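Local coordinates for protein prolyl oligopeptidase (Galerina marginata, PDB 5N4B) that cleaves peptides on the C-terminal side of proline and joins peptide ends into macrocycles in the biosynthesis of amanitin toxins, at residues Trp98-Gly103 and Gly124-Gly129; Gln105-Leu110 and Phe133-Leu138; Thr282-Leu287 and Ala312-Ile317. The protein carries 1 engineered substitution. All blocks are in the same frame, centred on the assembly; numbering follows the deposited sequence.

Contact 1: residues Trp98-Gly103 and Gly124-Gly129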
loop_
_atom_site.group_PDB
_atom_site.type_symbol
_atom_site.label_atom_id
_atom_site.label_comp_id
_atom_site.label_asym_id
_atom_site.label_seq_id
_atom_site.Cartn_x
_atom_site.Cartn_y
_atom_site.Cartn_z
ATOM N N TRP A 98 -18.617 -12.144 0.533
ATOM C CA TRP A 98 -17.220 -12.221 0.908
ATOM C C TRP A 98 -16.406 -12.615 -0.319
ATOM O O TRP A 98 -16.913 -13.247 -1.257
ATOM C CB TRP A 98 -16.988 -13.249 2.047
ATOM C CG TRP A 98 -17.220 -14.659 1.665
ATOM C CD1 TRP A 98 -16.266 -15.573 1.280
ATOM C CD2 TRP A 98 -18.479 -15.349 1.598
ATOM N NE1 TRP A 98 -16.870 -16.778 0.957
ATOM C CE2 TRP A 98 -18.220 -16.664 1.143
ATOM C CE3 TRP A 98 -19.789 -14.982 1.854
ATOM C CZ2 TRP A 98 -19.227 -17.619 0.996
ATOM C CZ3 TRP A 98 -20.785 -15.938 1.700
ATOM C CH2 TRP A 98 -20.498 -17.215 1.254
ATOM N N PHE A 99 -15.121 -12.280 -0.291
ATOM C CA PHE A 99 -14.201 -12.699 -1.356
ATOM C C PHE A 99 -13.570 -14.039 -1.022
ATOM O O PHE A 99 -13.258 -14.346 0.125
ATOM C CB PHE A 99 -13.093 -11.652 -1.582
ATOM C CG PHE A 99 -13.581 -10.423 -2.259
ATOM C CD1 PHE A 99 -13.689 -10.379 -3.637
ATOM C CD2 PHE A 99 -13.920 -9.317 -1.512
ATOM C CE1 PHE A 99 -14.144 -9.239 -4.262
ATOM C CE2 PHE A 99 -14.345 -8.165 -2.147
ATOM C CZ PHE A 99 -14.456 -8.141 -3.526
ATOM N N TYR A 100 -13.388 -14.832 -2.067
ATOM C CA TYR A 100 -12.850 -16.184 -1.984
ATOM C C TYR A 100 -11.914 -16.434 -3.152
ATOM O O TYR A 100 -12.280 -16.142 -4.292
ATOM C CB TYR A 100 -13.973 -17.257 -1.987
ATOM C CG TYR A 100 -13.500 -18.700 -2.025
ATOM C CD1 TYR A 100 -12.729 -19.226 -1.001
ATOM C CD2 TYR A 100 -13.766 -19.495 -3.094
ATOM C CE1 TYR A 100 -12.280 -20.523 -1.045
ATOM C CE2 TYR A 100 -13.329 -20.814 -3.136
ATOM C CZ TYR A 100 -12.576 -21.278 -2.103
ATOM O OH TYR A 100 -12.155 -22.599 -2.193
ATOM N N ASN A 101 -10.706 -16.933 -2.872
ATOM C CA ASN A 101 -9.722 -17.335 -3.874
ATOM C C ASN A 101 -9.452 -18.820 -3.656
ATOM O O ASN A 101 -9.102 -19.231 -2.551
ATOM C CB ASN A 101 -8.447 -16.516 -3.688
ATOM C CG ASN A 101 -7.527 -16.599 -4.874
ATOM O OD1 ASN A 101 -7.184 -17.695 -5.322
ATOM N ND2 ASN A 101 -7.136 -15.449 -5.411
ATOM N N ARG A 102 -9.603 -19.610 -4.711
ATOM C CA ARG A 102 -9.343 -21.038 -4.629
ATOM C C ARG A 102 -7.904 -21.350 -4.262
ATOM O O ARG A 102 -7.637 -22.456 -3.760
ATOM C CB ARG A 102 -9.721 -21.735 -5.945
ATOM C CG ARG A 102 -11.213 -21.705 -6.225
ATOM C CD ARG A 102 -11.565 -21.989 -7.715
ATOM N NE ARG A 102 -11.151 -23.314 -8.171
ATOM C CZ ARG A 102 -11.920 -24.397 -8.086
ATOM N NH1 ARG A 102 -13.143 -24.365 -7.593
ATOM N NH2 ARG A 102 -11.455 -25.548 -8.558
ATOM N N GLY A 103 -6.980 -20.434 -4.531
ATOM C CA GLY A 103 -5.584 -20.562 -4.112
ATOM C C GLY A 103 -4.634 -19.719 -4.939
ATOM O O GLY A 103 -3.838 -18.955 -4.392
ATOM N N GLY A 124 -17.449 -25.081 3.680
ATOM C CA GLY A 124 -16.848 -24.796 2.392
ATOM C C GLY A 124 -17.566 -23.691 1.638
ATOM O O GLY A 124 -18.799 -23.656 1.523
ATOM N N ASP A 125 -16.765 -22.766 1.100
ATOM C CA ASP A 125 -17.294 -21.576 0.448
ATOM C C ASP A 125 -18.314 -21.898 -0.652
ATOM O O ASP A 125 -19.352 -21.241 -0.744
ATOM C CB ASP A 125 -16.143 -20.763 -0.113
ATOM C CG ASP A 125 -15.240 -20.268 0.980
ATOM O OD1 ASP A 125 -14.477 -21.093 1.553
ATOM O OD2 ASP A 125 -15.341 -19.059 1.333
ATOM N N ASP A 126 -18.021 -22.886 -1.509
ATOM C CA ASP A 126 -18.948 -23.262 -2.582
ATOM C C ASP A 126 -20.176 -24.004 -2.100
ATOM O O ASP A 126 -21.150 -24.120 -2.844
ATOM C CB ASP A 126 -18.249 -24.122 -3.614
ATOM C CG ASP A 126 -17.442 -23.305 -4.538
ATOM O OD1 ASP A 126 -18.021 -22.383 -5.169
ATOM O OD2 ASP A 126 -16.232 -23.568 -4.629
ATOM N N ASN A 127 -20.145 -24.530 -0.909
ATOM C CA ASN A 127 -21.323 -25.149 -0.346
ATOM C C ASN A 127 -22.226 -24.175 0.367
ATOM O O ASN A 127 -23.406 -24.487 0.562
ATOM C CB ASN A 127 -20.905 -26.241 0.620
ATOM C CG ASN A 127 -20.334 -27.461 -0.101
ATOM O OD1 ASN A 127 -20.838 -27.860 -1.144
ATOM N ND2 ASN A 127 -19.259 -28.018 0.435
ATOM N N VAL A 128 -21.713 -23.012 0.791
ATOM C CA VAL A 128 -22.529 -22.042 1.512
ATOM C C VAL A 128 -22.796 -20.771 0.708
ATOM O O VAL A 128 -23.596 -19.922 1.149
ATOM C CB VAL A 128 -21.933 -21.671 2.885
ATOM C CG1 VAL A 128 -21.761 -22.899 3.808
ATOM C CG2 VAL A 128 -20.618 -20.925 2.724
ATOM N N GLY A 129 -22.162 -20.617 -0.457
ATOM C CA GLY A 129 -22.308 -19.426 -1.274
ATOM C C GLY A 129 -22.270 -19.737 -2.745
ATOM O O GLY A 129 -21.933 -20.858 -3.157
HETATM O O HOH W 1 -13.254 -23.457 0.682
HETATM O O HOH W 2 -13.659 -24.302 -3.779
HETATM O O HOH W 3 -14.571 -22.626 -6.150
#
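Strand 98-101 and the single helical turn 125-128 come closest at Y100 and D125, whose CA atoms are 7.4 Å apart, and the backbones spread to 9.1 Å between the CA atoms of W98 and G129. No main-chain pairing joins them; the helical turn lies over the face of the strand that carries W98 and Y100. Its backbone brings D125 CB over the middle of the Y100 ring in a CH-pi contact, 3.8 Å from the centroid. A chi1 of -63° then lays the carboxylate along the same face, only 15° from parallel. From there D125 OD2 offers its anti lone pair to W98 NE1 at 2.8 Å, a somewhat bent bond (140° at the hydrogen). D125 OD1 makes a salt bridge with R447 and accepts a hydrogen bond from a water that also meets Y100 OH, so both oxygens of this buried carboxylate are engaged. At the far end of the indole, W98 CH2 sits 3.8 Å from CA of G129, where there is no CB to fend it off, and V128 CG2 touches W98 CZ2 at 4.0 Å. D126 OD2 reaches Y100 and R102 through waters, while its OD1 bonds to Y111 OH. The arrangement belongs to a beta-propeller blade: the linker between the third and fourth strands folds back over the second, and R447, from the last four-stranded sheet, ties it to the neighbouring blade.

Contact 2: residues Gln105-Leu110 and Phe133-Leu138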
loop_
_atom_site.group_PDB
_atom_site.type_symbol
_atom_site.label_atom_id
_atom_site.label_comp_id
_atom_site.label_asym_id
_atom_site.label_seq_id
_atom_site.Cartn_x
_atom_site.Cartn_y
_atom_site.Cartn_z
ATOM N N GLN A 105 -5.744 -17.999 -7.975
ATOM C CA GLN A 105 -6.440 -17.122 -8.923
ATOM C C GLN A 105 -5.864 -15.717 -8.871
ATOM O O GLN A 105 -5.495 -15.194 -7.812
ATOM C CB GLN A 105 -7.951 -17.115 -8.635
ATOM C CG GLN A 105 -8.641 -18.481 -8.741
ATOM C CD GLN A 105 -10.059 -18.351 -8.385
ATOM O OE1 GLN A 105 -10.442 -18.479 -7.228
ATOM N NE2 GLN A 105 -10.896 -18.135 -9.387
ATOM N N SER A 106 -5.848 -15.083 -10.034
ATOM C CA SER A 106 -5.232 -13.769 -10.126
ATOM C C SER A 106 -6.103 -12.708 -9.492
ATOM O O SER A 106 -5.589 -11.703 -9.000
ATOM C CB SER A 106 -4.959 -13.419 -11.571
ATOM O OG SER A 106 -3.896 -14.249 -12.064
ATOM N N GLN A 107 -7.417 -12.921 -9.487
ATOM C CA GLN A 107 -8.340 -12.035 -8.785
ATOM C C GLN A 107 -9.299 -12.914 -7.983
ATOM O O GLN A 107 -9.797 -13.928 -8.488
ATOM C CB GLN A 107 -9.139 -11.106 -9.709
ATOM C CG GLN A 107 -8.299 -10.193 -10.608
ATOM C CD GLN A 107 -9.132 -9.275 -11.469
ATOM O OE1 GLN A 107 -9.683 -8.291 -10.985
ATOM N NE2 GLN A 107 -9.207 -9.588 -12.731
ATOM N N SER A 108 -9.545 -12.528 -6.754
ATOM C CA SER A 108 -10.477 -13.237 -5.911
ATOM C C SER A 108 -11.905 -12.914 -6.346
ATOM O O SER A 108 -12.177 -11.891 -6.971
ATOM C CB SER A 108 -10.260 -12.895 -4.448
ATOM O OG SER A 108 -8.936 -13.271 -4.121
ATOM N N VAL A 109 -12.818 -13.807 -5.990
ATOM C CA VAL A 109 -14.193 -13.800 -6.480
ATOM C C VAL A 109 -15.146 -13.461 -5.343
ATOM O O VAL A 109 -15.026 -13.994 -4.242
ATOM C CB VAL A 109 -14.552 -15.168 -7.084
ATOM C CG1 VAL A 109 -15.971 -15.206 -7.557
ATOM C CG2 VAL A 109 -13.568 -15.451 -8.238
ATOM N N LEU A 110 -16.098 -12.576 -5.622
ATOM C CA LEU A 110 -17.075 -12.150 -4.635
ATOM C C LEU A 110 -18.236 -13.139 -4.624
ATOM O O LEU A 110 -18.969 -13.277 -5.614
ATOM C CB LEU A 110 -17.547 -10.732 -4.934
ATOM C CG LEU A 110 -18.393 -9.972 -3.939
ATOM C CD1 LEU A 110 -17.757 -10.015 -2.526
ATOM C CD2 LEU A 110 -18.596 -8.527 -4.402
ATOM N N PHE A 133 -19.857 -11.973 -8.145
ATOM C CA PHE A 133 -19.094 -11.116 -9.046
ATOM C C PHE A 133 -17.701 -11.684 -9.184
ATOM O O PHE A 133 -16.912 -11.677 -8.217
ATOM C CB PHE A 133 -19.051 -9.661 -8.546
ATOM C CG PHE A 133 -18.380 -8.716 -9.487
ATOM C CD1 PHE A 133 -19.097 -8.167 -10.538
ATOM C CD2 PHE A 133 -17.052 -8.395 -9.368
ATOM C CE1 PHE A 133 -18.522 -7.289 -11.439
ATOM C CE2 PHE A 133 -16.482 -7.490 -10.313
ATOM C CZ PHE A 133 -17.245 -6.994 -11.339
ATOM N N ASP A 134 -17.395 -12.187 -10.376
ATOM C CA ASP A 134 -16.093 -12.784 -10.690
ATOM C C ASP A 134 -15.304 -11.802 -11.549
ATOM O O ASP A 134 -15.546 -11.704 -12.763
ATOM C CB ASP A 134 -16.265 -14.117 -11.412
ATOM C CG ASP A 134 -14.953 -14.801 -11.703
ATOM O OD1 ASP A 134 -13.909 -14.149 -11.514
ATOM O OD2 ASP A 134 -14.972 -15.984 -12.122
ATOM N N PRO A 135 -14.380 -11.031 -10.986
ATOM C CA PRO A 135 -13.693 -10.034 -11.815
ATOM C C PRO A 135 -12.850 -10.659 -12.903
ATOM O O PRO A 135 -12.455 -9.952 -13.853
ATOM C CB PRO A 135 -12.839 -9.262 -10.808
ATOM C CG PRO A 135 -13.021 -9.811 -9.540
ATOM C CD PRO A 135 -13.914 -11.018 -9.600
ATOM N N ASN A 136 -12.529 -11.950 -12.812
ATOM C CA ASN A 136 -11.716 -12.546 -13.842
ATOM C C ASN A 136 -12.453 -12.582 -15.166
ATOM O O ASN A 136 -11.806 -12.814 -16.195
ATOM C CB ASN A 136 -11.291 -13.957 -13.426
ATOM C CG ASN A 136 -10.494 -13.980 -12.136
ATOM O OD1 ASN A 136 -9.304 -13.652 -12.116
ATOM N ND2 ASN A 136 -11.124 -14.372 -11.062
ATOM N N VAL A 137 -13.773 -12.456 -15.184
ATOM C CA VAL A 137 -14.468 -12.476 -16.467
ATOM C C VAL A 137 -14.719 -11.091 -17.045
ATOM O O VAL A 137 -15.389 -10.965 -18.072
ATOM C CB VAL A 137 -15.748 -13.308 -16.415
ATOM C CG1 VAL A 137 -15.465 -14.700 -15.895
ATOM C CG2 VAL A 137 -16.774 -12.661 -15.601
ATOM N N LEU A 138 -14.189 -10.044 -16.401
ATOM C CA LEU A 138 -14.345 -8.704 -16.969
ATOM C C LEU A 138 -13.749 -8.633 -18.379
ATOM O O LEU A 138 -14.256 -7.905 -19.227
ATOM C CB LEU A 138 -13.727 -7.662 -16.028
ATOM C CG LEU A 138 -14.580 -7.364 -14.795
ATOM C CD1 LEU A 138 -13.706 -6.657 -13.788
ATOM C CD2 LEU A 138 -15.823 -6.569 -15.119
HETATM O O HOH W 4 -13.850 -18.134 -10.551
HETATM O O HOH W 5 -7.274 -16.358 -12.365
HETATM O O HOH W 6 -7.973 -11.936 -13.839
#
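D134 has CG anti to its backbone N (chi1 -177°), and N136 has CG anti to its carbonyl carbon (chi1 -59°); together these rotations put the D134 carboxylate beside the N136 amide. D134 OD1 closes an Asx turn, accepting N136 N from above the carboxylate plane, and its syn lone pair takes N136 ND2 at 2.8 Å. That grip fixes the amide's rotation. ND2 spends a second bond on Q107 O, 2.9 Å away and nearly straight at 163°; the acceptor lies in the N136 amide plane, though the donor stands above the carbonyl plane of Q107. N136 OD1 answers with a weak bond from Q107 N at 3.3 Å, so the amide meets both N and O of Q107, much as a neighbouring strand would. Beyond it the Q107 side chain, extended past CG, crosses P135 with OE1 3.3 Å from P135 CB; its amide is held by M146 N and A144 O, and a water links its NE2 to N136 OD1. V109 CG2 lies 3.5 Å from D134 OD1. True pairing starts at L110 and F133, an antiparallel hydrogen-bonded pair with L110 N to F133 O at 2.9 Å and F133 N to L110 O at 3.0 Å. This is the end of the ladder between the third and fourth strands of a propeller blade, where the chain leaves through an Asx turn and a 3-10 turn for strand 144-151.

Contact 3: residues Thr282-Leu287 and Ala312-Ile317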
loop_
_atom_site.group_PDB
_atom_site.type_symbol
_atom_site.label_atom_id
_atom_site.label_comp_id
_atom_site.label_asym_id
_atom_site.label_seq_id
_atom_site.Cartn_x
_atom_site.Cartn_y
_atom_site.Cartn_z
ATOM N N THR A 282 1.239 14.727 0.332
ATOM C CA THR A 282 1.168 13.458 1.007
ATOM C C THR A 282 1.389 13.503 2.449
ATOM O O THR A 282 1.604 12.489 3.083
ATOM C CB THR A 282 2.160 12.456 0.409
ATOM O OG1 THR A 282 3.467 12.973 0.472
ATOM C CG2 THR A 282 1.793 12.178 -0.923
ATOM N N SER A 283 1.409 14.686 2.995
ATOM C CA SER A 283 1.486 14.875 4.337
ATOM C C SER A 283 0.017 14.482 4.727
ATOM O O SER A 283 -0.964 14.600 3.958
ATOM C CB SER A 283 1.853 16.301 4.753
ATOM O OG SER A 283 0.755 17.100 4.792
ATOM N N LYS A 284 -0.055 14.064 5.898
ATOM C CA LYS A 284 -1.292 13.663 6.475
ATOM C C LYS A 284 -2.095 14.840 7.046
ATOM O O LYS A 284 -2.718 14.764 8.077
ATOM C CB LYS A 284 -0.981 12.679 7.574
ATOM C CG LYS A 284 -0.252 11.481 7.071
ATOM C CD LYS A 284 -1.166 10.700 6.178
ATOM C CE LYS A 284 -1.798 9.572 6.961
ATOM N NZ LYS A 284 -3.125 9.108 6.527
ATOM N N LYS A 285 -2.085 15.924 6.324
ATOM C CA LYS A 285 -2.838 17.101 6.707
ATOM C C LYS A 285 -3.973 17.291 5.726
ATOM O O LYS A 285 -3.800 17.106 4.597
ATOM C CB LYS A 285 -1.980 18.356 6.769
ATOM C CG LYS A 285 -0.821 18.337 7.748
ATOM C CD LYS A 285 0.004 19.614 7.627
ATOM C CE LYS A 285 1.090 19.682 8.665
ATOM N NZ LYS A 285 2.247 18.806 8.413
ATOM N N ASN A 286 -5.138 17.625 6.240
ATOM C CA ASN A 286 -6.271 17.843 5.401
ATOM C C ASN A 286 -7.269 18.862 5.897
ATOM O O ASN A 286 -7.414 19.105 7.014
ATOM C CB ASN A 286 -6.998 16.504 5.061
ATOM C CG ASN A 286 -7.718 15.850 6.236
ATOM O OD1 ASN A 286 -8.911 15.950 6.418
ATOM N ND2 ASN A 286 -6.989 15.206 6.968
ATOM N N LEU A 287 -7.984 19.429 4.951
ATOM C CA LEU A 287 -9.128 20.248 5.269
ATOM C C LEU A 287 -10.353 19.355 5.472
ATOM O O LEU A 287 -10.412 18.197 5.033
ATOM C CB LEU A 287 -9.432 21.265 4.145
ATOM C CG LEU A 287 -8.240 22.105 3.706
ATOM C CD1 LEU A 287 -8.685 23.149 2.699
ATOM C CD2 LEU A 287 -7.522 22.749 4.830
ATOM N N ALA A 312 -3.158 21.733 8.794
ATOM C CA ALA A 312 -2.412 21.633 10.051
ATOM C C ALA A 312 -2.404 20.223 10.637
ATOM O O ALA A 312 -1.466 19.855 11.350
ATOM C CB ALA A 312 -2.960 22.589 11.085
ATOM N N ALA A 313 -3.423 19.417 10.343
ATOM C CA ALA A 313 -3.551 18.130 10.996
ATOM C C ALA A 313 -4.408 17.208 10.138
ATOM O O ALA A 313 -5.077 17.644 9.191
ATOM C CB ALA A 313 -4.174 18.313 12.389
ATOM N N ASP A 314 -4.391 15.932 10.498
ATOM C CA ASP A 314 -5.180 14.871 9.869
ATOM C C ASP A 314 -6.524 14.791 10.581
ATOM O O ASP A 314 -6.556 14.748 11.813
ATOM C CB ASP A 314 -4.368 13.583 10.097
ATOM C CG ASP A 314 -4.951 12.310 9.478
ATOM O OD1 ASP A 314 -6.138 12.256 9.156
ATOM O OD2 ASP A 314 -4.179 11.312 9.370
ATOM N N TYR A 315 -7.619 14.857 9.832
ATOM C CA TYR A 315 -8.958 14.704 10.386
ATOM C C TYR A 315 -9.715 13.687 9.544
ATOM O O TYR A 315 -9.819 13.849 8.326
ATOM C CB TYR A 315 -9.716 16.019 10.331
ATOM C CG TYR A 315 -9.201 17.165 11.155
ATOM C CD1 TYR A 315 -8.215 18.012 10.638
ATOM C CD2 TYR A 315 -9.694 17.428 12.435
ATOM C CE1 TYR A 315 -7.749 19.071 11.336
ATOM C CE2 TYR A 315 -9.226 18.483 13.127
ATOM C CZ TYR A 315 -8.272 19.308 12.594
ATOM O OH TYR A 315 -7.884 20.415 13.330
ATOM N N ASN A 316 -10.254 12.661 10.182
ATOM C CA ASN A 316 -11.049 11.651 9.509
ATOM C C ASN A 316 -12.306 11.372 10.331
ATOM O O ASN A 316 -12.204 11.018 11.507
ATOM C CB ASN A 316 -10.221 10.376 9.293
ATOM C CG ASN A 316 -10.923 9.371 8.370
ATOM O OD1 ASN A 316 -11.446 8.392 8.835
ATOM N ND2 ASN A 316 -11.015 9.694 7.079
ATOM N N ILE A 317 -13.476 11.475 9.724
ATOM C CA ILE A 317 -14.713 11.280 10.463
ATOM C C ILE A 317 -14.892 9.829 10.890
ATOM O O ILE A 317 -14.707 8.896 10.094
ATOM C CB ILE A 317 -15.926 11.652 9.594
ATOM C CG1 ILE A 317 -15.853 13.077 9.074
ATOM C CG2 ILE A 317 -17.242 11.413 10.378
ATOM C CD1 ILE A 317 -15.728 14.091 10.119
HETATM O O HOH W 7 -4.885 8.730 9.268
HETATM O O HOH W 8 -5.737 20.561 8.793
#
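N286, D314 and K285 carry this joint between two blades of the beta-propeller, where the loop leading into strand 287-292 of one blade meets the chain entering strand 315-321 of the next. The backbone N of N286 donates to A313 O over 3.0 Å, an almost straight bond (167° at the hydrogen) that arrives from above the carbonyl plane. The side chain takes the crowded position, CG between the backbone N and the carbonyl carbon (chi1 69°), and this turns the amide toward the main chain of Y315, with N286 CG 3.6 Å from Y315 O. Y277 and F279 of strand 273-279 also pack on this buried side chain. One residue earlier, K285 CA lies 3.4 Å from the same A313 O in a CA-H...O contact, which supplements the N286 bond. The K285 side chain stays extended as far as CE and runs alongside the backbone of A312, its CE 3.7 Å from A312 O. D314 stands with CG anti to the backbone N (chi1 -178°), side by side with K284 and pointing the same way. Their salt bridge is long, K284 NZ to D314 OD2 3.7 Å, and a water bridges the two groups, donating to D314 OD2 at 2.7 Å. The hydroxyl of Y336 bonds to the same oxygen, which would favour the ionised carboxylate. N330 OD1 accepts from D314 N and T329 OG1 bonds to D314 O, fixing the residue in its own blade, while T282, farther back in the loop, bonds to S622 and A619 of the hydrolase region. A second water links the two segments beside the A313 bond: it lies 2.8 Å from N286 O, to which it can donate, and accepts from A312 N, also at 2.8 Å.

Overall arrangement
Contacts 1 and 2 share one four-stranded blade, their centres 12 Å apart, and their segments alternate along the chain. They touch directly: Y100 N probably bonds to V109 O at 2.8 Å, across neighbouring strands 96-101 and 109-113, and N101 ND2 to S108 OG at 3.1 Å. Contact 3 follows later in the chain, at the junction of two other blades; its centre is about 38 Å from that of contact 1 and 34 Å from that of contact 2. All three lie away from the charge relay residues, of which A578 is an engineered replacement. The bound peptide nevertheless reaches both early contacts, packing on F99, N101 and L110 and bonding to S108 OG.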